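Local coordinates for protein glutathione S-transferase 1 (Ascaris suum, PDB 4Q5F) that catalyses the conjugation of reduced glutathione to a wide range of hydrophobic electrophiles and can also act as a glutathione peroxidase, at residues 78-83 with 102-107; 32-35 with 40-43; 108-113 with 138-143. All blocks are in the same frame, centred on the assembly; numbering follows the deposited sequence.

Interaction 1: residues 78-83 with 102-107; sequences AIYRYL and SIFDQF
The rings of Y80 and F104 meet between helix 76-86 and helix 94-114, where the thioredoxin-like N-terminal domain of the glutathione transferase fold packs on the all-helical C-terminal domain. This aromatic touch is the direct part of the contact. CE2 of Y80 lies 3.5 Å from CZ of F104, and CD2 of Y80 is almost as near to that same carbon. F104 therefore arrives with its far end at the edge of the tyrosine, close to the tyrosine plane. The planes stand at 88° to each other and the centroids are 5.6 Å apart, but the approach is oblique to the phenylalanine. F104 reaches across the gap because its CG is anti to the backbone N (chi1 -175°), which sends the ring outward from helix 94-114. The ring of W167 meets that of F104 edge-to-face and its side chain also touches Y80, so W167 of helix 167-182 meets both rings.

The polar end of Y80 is engaged on its own side: OH is hydrogen-bonded to the carbonyl of L26, a residue of the glutathione pocket. The tyrosine thus touches the domain boundary with its ring and a pocket residue with its hydroxyl.

Charged groups make a second, indirect link. The guanidinium of R81 forms salt bridges through NE with D101 of its own chain and through NH1 with D101 of the second subunit, bringing this arginine into the dimer interface. NH2 of R81 and OD1 of D105 stay 4.9 Å apart, and a water spans the interval. It lies at the edge of the guanidinium, in its plane, where it accepts a weak bond from R81 NH2 at 3.0 Å, and it donates to D105 OD1 at 2.8 Å.

Interaction 2: residues 32-35 with 40-43; sequences LIFH and KFED
F41 lays its ring against the ring of F34, and each of its atoms in turn finds a place on or beside that neighbour. CB comes first: it sits 3.8 Å from the centroid of the F34 ring and only 7° off the ring normal, a CH-pi contact over the face. The next atom, CG, lies 3.4 Å from F34 CD2. With chi1 at 70°, CG is held between the backbone N and the carbonyl carbon, and from there the ring folds back over F34. CD1 makes the closest approach, 3.2 Å from F34 CG, and CE1 passes beyond the rim to reach F34 CB at 3.3 Å. CD2, CE2 and CZ all gather over F34 CD2. The F34 and F41 rings form an offset stack, their centroids 3.9 Å apart and their planes inclined by 15°.

This stack joins helix 27-37 to the start of strand 42-46, the second strand of the beta-alpha-beta unit that opens the thioredoxin-like domain. Y16 of the first strand, 16-21, touches both phenylalanines, so the unit's three elements share the cluster.

Toward the tip of F41 a second partner joins F34. The outer edge is directed at the face of H35 in an offset, nearly perpendicular edge-to-face pair; F41 CE1 is 4.0 Å from H35 CE1, with CZ close by. The imidazole is hydrogen-bonded through ND1 to the carbonyl of R31, and it also stacks with W209.

Interaction 3: residues 108-113 with 138-143; sequences KDFMAE and VPARDK. With GSH (glutathione), chain C.
F110 and A140 form the close-packed part of this contact. A chi1 near 180° (-177°) swings the phenylalanine out from helix 94-114 toward the other helix, and CE1, on one flank of the ring, comes within 3.4 Å of A140 O and 3.6 Å of R141 N, while CZ faces R141 CA. The ring thus presses on the opposing backbone, and A140 CB lies at its edge, in plane, 3.9 Å from F110 CE1. The small methyl also takes E113 CB at 3.8 Å.

Outward from A140 the packing thins. E113 bends at chi2, and its OE2 remains 5.4 Å from K143 NZ on the exposed flank, too far for a salt bridge; OE2 instead makes a weak hydrogen bond to H144. Away from this seam, D109 OD2 accepts a hydrogen bond from N1 of a glutathione whose other hydrogen-bonding partners, among them S76 and Q75, belong to the second subunit; that Q75 also bonds weakly to OD2.

The two segments run nearly antiparallel, at 168° with axes 9.7 Å apart, and join helix 94-114 to helix 129-155 within the all-helical domain. F110 also rests on L145, farther along helix 129-155, and on F186 in the loop following helix 167-182.

Interactions 1 and 2 are in direct touch: L83 CD2 packs 3.7 Å from F34 CZ, and Y80 CA lies equally far from I33 CD1, so helix 27-37 leans on helix 76-86; the centres of the two interactions are about 17 Å apart. Helix 94-114 carries the chain from interaction 1 straight into interaction 3, again about 17 Å between centres, and both reach the second subunit. Interactions 2 and 3 lie on opposite sides of the chain's centre, about 12 Å apart at their nearest atoms. The side chains of Y80 and F34 lie about 6 and 14 Å from a bound glutathione; interaction 3 reaches the glutathione site of the second subunit through D109.

Interaction 1: residues 78-83 with 102-107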
# COMPACT_ATOMS: atom_id res chain seq x y z
N ALA B 78 -2.18 -2.90 6.43
CA ALA B 78 -2.64 -4.26 6.70
C ALA B 78 -3.43 -4.28 8.00
O ALA B 78 -4.40 -5.02 8.14
CB ALA B 78 -1.46 -5.21 6.77
N ILE B 79 -3.01 -3.46 8.96
CA ILE B 79 -3.69 -3.36 10.24
C ILE B 79 -5.06 -2.71 10.07
O ILE B 79 -6.05 -3.19 10.62
CB ILE B 79 -2.85 -2.56 11.27
CG1 ILE B 79 -1.58 -3.33 11.61
CG2 ILE B 79 -3.65 -2.29 12.54
CD1 ILE B 79 -0.55 -2.53 12.40
N TYR B 80 -5.12 -1.62 9.31
CA TYR B 80 -6.38 -0.94 9.04
C TYR B 80 -7.39 -1.90 8.43
O TYR B 80 -8.53 -1.99 8.88
CB TYR B 80 -6.18 0.22 8.06
CG TYR B 80 -5.17 1.27 8.46
CD1 TYR B 80 -4.84 1.48 9.79
CD2 TYR B 80 -4.56 2.07 7.50
CE1 TYR B 80 -3.91 2.45 10.16
CE2 TYR B 80 -3.64 3.03 7.85
CZ TYR B 80 -3.32 3.22 9.18
OH TYR B 80 -2.40 4.18 9.53
N ARG B 81 -6.95 -2.62 7.40
CA ARG B 81 -7.82 -3.51 6.65
C ARG B 81 -8.30 -4.68 7.51
O ARG B 81 -9.46 -5.08 7.44
CB ARG B 81 -7.09 -4.04 5.41
CG ARG B 81 -7.97 -4.88 4.49
CD ARG B 81 -7.26 -5.22 3.18
NE ARG B 81 -6.70 -4.04 2.53
CZ ARG B 81 -5.42 -3.67 2.57
NH1 ARG B 81 -4.52 -4.40 3.22
NH2 ARG B 81 -5.03 -2.57 1.94
N TYR B 82 -7.39 -5.22 8.31
CA TYR B 82 -7.73 -6.34 9.18
C TYR B 82 -8.81 -5.92 10.18
O TYR B 82 -9.81 -6.62 10.35
CB TYR B 82 -6.49 -6.84 9.93
CG TYR B 82 -6.81 -7.94 10.91
CD1 TYR B 82 -6.98 -9.25 10.49
CD2 TYR B 82 -6.93 -7.67 12.27
CE1 TYR B 82 -7.28 -10.26 11.39
CE2 TYR B 82 -7.23 -8.67 13.18
CZ TYR B 82 -7.40 -9.96 12.73
OH TYR B 82 -7.69 -10.96 13.63
N LEU B 83 -8.59 -4.78 10.83
CA LEU B 83 -9.57 -4.24 11.77
C LEU B 83 -10.88 -3.91 11.06
O LEU B 83 -11.96 -4.19 11.57
CB LEU B 83 -9.02 -2.98 12.44
CG LEU B 83 -8.19 -3.19 13.71
CD1 LEU B 83 -7.27 -4.38 13.59
CD2 LEU B 83 -7.38 -1.94 14.02
N SER B 102 -8.73 0.62 -3.04
CA SER B 102 -8.28 1.41 -4.17
C SER B 102 -8.10 2.88 -3.80
O SER B 102 -7.06 3.47 -4.07
CB SER B 102 -9.27 1.29 -5.33
OG SER B 102 -8.74 1.86 -6.51
N ILE B 103 -9.11 3.46 -3.16
CA ILE B 103 -9.05 4.88 -2.84
C ILE B 103 -7.98 5.17 -1.78
O ILE B 103 -7.36 6.23 -1.79
CB ILE B 103 -10.42 5.43 -2.37
CG1 ILE B 103 -10.36 6.95 -2.15
CG2 ILE B 103 -10.88 4.73 -1.10
CD1 ILE B 103 -10.02 7.75 -3.40
N PHE B 104 -7.76 4.22 -0.87
CA PHE B 104 -6.75 4.41 0.16
C PHE B 104 -5.34 4.32 -0.41
O PHE B 104 -4.43 5.01 0.04
CB PHE B 104 -6.91 3.42 1.31
CG PHE B 104 -5.97 3.67 2.45
CD1 PHE B 104 -6.20 4.72 3.33
CD2 PHE B 104 -4.85 2.88 2.64
CE1 PHE B 104 -5.33 4.97 4.38
CE2 PHE B 104 -3.98 3.12 3.69
CZ PHE B 104 -4.22 4.17 4.56
N ASP B 105 -5.16 3.45 -1.41
CA ASP B 105 -3.87 3.34 -2.09
C ASP B 105 -3.54 4.64 -2.82
O ASP B 105 -2.38 5.03 -2.90
CB ASP B 105 -3.88 2.18 -3.08
CG ASP B 105 -3.60 0.83 -2.43
OD1 ASP B 105 -3.30 0.80 -1.21
OD2 ASP B 105 -3.66 -0.19 -3.13
N GLN B 106 -4.56 5.29 -3.37
CA GLN B 106 -4.35 6.57 -4.04
C GLN B 106 -3.99 7.63 -3.01
O GLN B 106 -3.14 8.49 -3.25
CB GLN B 106 -5.59 6.99 -4.83
CG GLN B 106 -5.41 8.28 -5.63
CD GLN B 106 -4.30 8.18 -6.66
OE1 GLN B 106 -4.01 7.09 -7.17
NE2 GLN B 106 -3.67 9.30 -6.97
N PHE B 107 -4.66 7.58 -1.87
CA PHE B 107 -4.33 8.45 -0.75
C PHE B 107 -2.90 8.19 -0.29
O PHE B 107 -2.17 9.12 0.07
CB PHE B 107 -5.30 8.23 0.41
CG PHE B 107 -4.78 8.70 1.73
CD1 PHE B 107 -4.80 10.05 2.07
CD2 PHE B 107 -4.27 7.80 2.65
CE1 PHE B 107 -4.32 10.48 3.29
CE2 PHE B 107 -3.79 8.23 3.87
CZ PHE B 107 -3.81 9.57 4.19
O HOH W 1 -5.49 -0.05 0.31

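Interaction 2: residues 32-35 with 40-43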
# COMPACT_ATOMS: atom_id res chain seq x y z
N LEU B 32 -8.60 5.06 15.54
CA LEU B 32 -9.85 5.58 15.02
C LEU B 32 -10.81 4.44 14.65
O LEU B 32 -12.01 4.54 14.86
CB LEU B 32 -9.59 6.44 13.79
CG LEU B 32 -8.99 7.82 14.07
CD1 LEU B 32 -8.36 8.40 12.81
CD2 LEU B 32 -10.06 8.76 14.60
N ILE B 33 -10.25 3.37 14.10
CA ILE B 33 -11.06 2.24 13.67
C ILE B 33 -11.64 1.49 14.88
O ILE B 33 -12.77 1.02 14.84
CB ILE B 33 -10.25 1.28 12.76
CG1 ILE B 33 -9.86 2.00 11.47
CG2 ILE B 33 -11.07 0.04 12.41
CD1 ILE B 33 -8.76 1.32 10.69
N PHE B 34 -10.85 1.38 15.95
CA PHE B 34 -11.35 0.78 17.18
C PHE B 34 -12.50 1.60 17.76
O PHE B 34 -13.56 1.07 18.06
CB PHE B 34 -10.24 0.69 18.24
CG PHE B 34 -9.27 -0.43 18.02
CD1 PHE B 34 -9.70 -1.75 17.99
CD2 PHE B 34 -7.92 -0.16 17.86
CE1 PHE B 34 -8.80 -2.78 17.80
CE2 PHE B 34 -7.02 -1.19 17.67
CZ PHE B 34 -7.46 -2.50 17.64
N HIS B 35 -12.27 2.90 17.90
CA HIS B 35 -13.23 3.77 18.57
C HIS B 35 -14.54 3.87 17.80
O HIS B 35 -15.61 3.96 18.40
CB HIS B 35 -12.63 5.15 18.80
CG HIS B 35 -11.73 5.21 20.00
ND1 HIS B 35 -10.35 5.17 19.91
CD2 HIS B 35 -12.01 5.29 21.32
CE1 HIS B 35 -9.83 5.23 21.12
NE2 HIS B 35 -10.82 5.30 21.99
N LYS B 40 -12.89 -2.32 22.45
CA LYS B 40 -11.85 -1.98 23.41
C LYS B 40 -10.53 -2.64 23.04
O LYS B 40 -10.50 -3.74 22.48
CB LYS B 40 -12.26 -2.41 24.82
CG LYS B 40 -11.45 -1.77 25.93
CD LYS B 40 -11.86 -2.28 27.31
CE LYS B 40 -10.97 -3.42 27.77
NZ LYS B 40 -10.97 -4.57 26.83
N PHE B 41 -9.43 -1.96 23.34
CA PHE B 41 -8.09 -2.44 23.01
C PHE B 41 -7.07 -1.73 23.88
O PHE B 41 -7.35 -0.65 24.40
CB PHE B 41 -7.79 -2.15 21.54
CG PHE B 41 -7.58 -0.69 21.25
CD1 PHE B 41 -8.66 0.17 21.15
CD2 PHE B 41 -6.30 -0.18 21.11
CE1 PHE B 41 -8.48 1.51 20.89
CE2 PHE B 41 -6.11 1.17 20.85
CZ PHE B 41 -7.20 2.01 20.74
N GLU B 42 -5.90 -2.33 24.04
CA GLU B 42 -4.81 -1.66 24.74
C GLU B 42 -4.09 -0.70 23.81
O GLU B 42 -3.41 -1.12 22.87
CB GLU B 42 -3.81 -2.67 25.32
CG GLU B 42 -2.55 -2.01 25.88
CD GLU B 42 -1.67 -2.97 26.66
OE1 GLU B 42 -2.17 -4.03 27.08
OE2 GLU B 42 -0.48 -2.65 26.86
N ASP B 43 -4.25 0.59 24.08
CA ASP B 43 -3.57 1.62 23.31
C ASP B 43 -2.16 1.81 23.88
O ASP B 43 -1.88 2.80 24.55
CB ASP B 43 -4.36 2.93 23.36
CG ASP B 43 -3.83 3.97 22.40
OD1 ASP B 43 -2.91 3.66 21.61
OD2 ASP B 43 -4.34 5.11 22.41

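Interaction 3: residues 108-113 with 138-143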
# COMPACT_ATOMS: atom_id res chain seq x y z
N LYS B 108 -2.50 6.93 -0.33
CA LYS B 108 -1.13 6.55 0.03
C LYS B 108 -0.12 7.15 -0.95
O LYS B 108 0.95 7.60 -0.53
CB LYS B 108 -0.99 5.03 0.07
CG LYS B 108 -1.16 4.42 1.46
CD LYS B 108 -1.26 2.90 1.40
CE LYS B 108 -0.08 2.22 2.08
NZ LYS B 108 -0.11 0.75 1.88
N ASP B 109 -0.44 7.15 -2.24
CA ASP B 109 0.43 7.76 -3.24
C ASP B 109 0.59 9.24 -2.96
O ASP B 109 1.69 9.79 -3.05
CB ASP B 109 -0.14 7.57 -4.65
CG ASP B 109 0.02 6.16 -5.18
OD1 ASP B 109 0.81 5.39 -4.60
OD2 ASP B 109 -0.62 5.83 -6.20
N PHE B 110 -0.52 9.90 -2.63
CA PHE B 110 -0.51 11.31 -2.28
C PHE B 110 0.40 11.55 -1.08
O PHE B 110 1.25 12.44 -1.10
CB PHE B 110 -1.93 11.77 -1.95
CG PHE B 110 -2.05 13.23 -1.63
CD1 PHE B 110 -1.15 14.16 -2.13
CD2 PHE B 110 -3.08 13.68 -0.82
CE1 PHE B 110 -1.27 15.50 -1.83
CE2 PHE B 110 -3.21 15.02 -0.52
CZ PHE B 110 -2.30 15.93 -1.02
N MET B 111 0.22 10.75 -0.04
CA MET B 111 1.03 10.86 1.17
C MET B 111 2.51 10.64 0.89
O MET B 111 3.37 11.22 1.54
CB MET B 111 0.56 9.85 2.22
CG MET B 111 -0.77 10.19 2.88
SD MET B 111 -0.71 11.69 3.87
CE MET B 111 -1.42 12.88 2.73
N ALA B 112 2.81 9.79 -0.09
CA ALA B 112 4.19 9.47 -0.44
C ALA B 112 4.93 10.70 -0.96
O ALA B 112 6.16 10.75 -0.93
CB ALA B 112 4.23 8.35 -1.47
N GLU B 113 4.18 11.69 -1.42
CA GLU B 113 4.76 12.93 -1.91
C GLU B 113 5.05 13.86 -0.73
O GLU B 113 6.11 14.47 -0.66
CB GLU B 113 3.80 13.64 -2.87
CG GLU B 113 3.14 12.75 -3.93
CD GLU B 113 3.82 12.84 -5.28
OE1 GLU B 113 5.05 13.02 -5.33
OE2 GLU B 113 3.10 12.74 -6.31
N VAL B 138 2.31 21.94 -2.88
CA VAL B 138 1.17 22.47 -3.64
C VAL B 138 0.96 21.76 -4.99
O VAL B 138 -0.18 21.63 -5.43
CB VAL B 138 1.18 24.04 -3.80
CG1 VAL B 138 0.04 24.50 -4.71
CG2 VAL B 138 1.15 24.78 -2.47
N PRO B 139 2.00 21.32 -5.63
CA PRO B 139 1.78 20.53 -6.85
C PRO B 139 1.17 19.16 -6.54
O PRO B 139 0.31 18.69 -7.28
CB PRO B 139 3.19 20.36 -7.43
CG PRO B 139 4.03 21.40 -6.75
CD PRO B 139 3.44 21.51 -5.38
N ALA B 140 1.63 18.54 -5.45
CA ALA B 140 1.08 17.25 -5.02
C ALA B 140 -0.38 17.42 -4.65
O ALA B 140 -1.24 16.64 -5.08
CB ALA B 140 1.87 16.73 -3.82
N ARG B 141 -0.65 18.45 -3.86
CA ARG B 141 -2.01 18.82 -3.47
C ARG B 141 -2.90 19.01 -4.70
O ARG B 141 -4.01 18.47 -4.77
CB ARG B 141 -1.95 20.13 -2.67
CG ARG B 141 -3.30 20.76 -2.35
CD ARG B 141 -3.09 22.08 -1.63
NE ARG B 141 -2.59 23.13 -2.52
CZ ARG B 141 -3.34 24.06 -3.10
NH1 ARG B 141 -4.65 24.10 -2.90
NH2 ARG B 141 -2.77 24.97 -3.88
N ASP B 142 -2.40 19.77 -5.67
CA ASP B 142 -3.18 20.10 -6.85
C ASP B 142 -3.45 18.89 -7.74
O ASP B 142 -4.48 18.84 -8.42
CB ASP B 142 -2.47 21.19 -7.66
CG ASP B 142 -2.47 22.54 -6.94
OD1 ASP B 142 -2.77 22.57 -5.73
OD2 ASP B 142 -2.15 23.56 -7.59
N LYS B 143 -2.55 17.92 -7.74
CA LYS B 143 -2.75 16.71 -8.53
C LYS B 143 -3.73 15.74 -7.86
O LYS B 143 -4.62 15.20 -8.51
CB LYS B 143 -1.43 15.97 -8.78
CG LYS B 143 -1.56 14.84 -9.79
CD LYS B 143 -0.37 13.89 -9.80
CE LYS B 143 -0.33 13.10 -11.10
NZ LYS B 143 0.50 11.86 -10.99
N1 GSH C . -0.20 3.56 -7.27
CA1 GSH C . -0.49 3.15 -8.60
C1 GSH C . -0.68 1.65 -8.62
O11 GSH C . -1.45 1.12 -9.46
O12 GSH C . -0.06 0.93 -7.80
CB1 GSH C . 0.65 3.55 -9.51
CG1 GSH C . 0.25 3.35 -10.97
CD1 GSH C . 1.27 4.00 -11.91
OE1 GSH C . 2.19 4.65 -11.45
N2 GSH C . 1.12 3.84 -13.33
CA2 GSH C . 2.04 4.44 -14.26
C2 GSH C . 1.22 5.24 -15.26
O2 GSH C . 0.03 5.03 -15.37
CB2 GSH C . 2.82 3.38 -14.99
SG2 GSH C . 3.67 2.35 -13.83
N3 GSH C . 1.86 6.25 -16.09
CA3 GSH C . 1.07 7.00 -17.03
C3 GSH C . 0.45 8.22 -16.34
O31 GSH C . 0.43 8.29 -15.08
O32 GSH C . -0.05 9.14 -17.03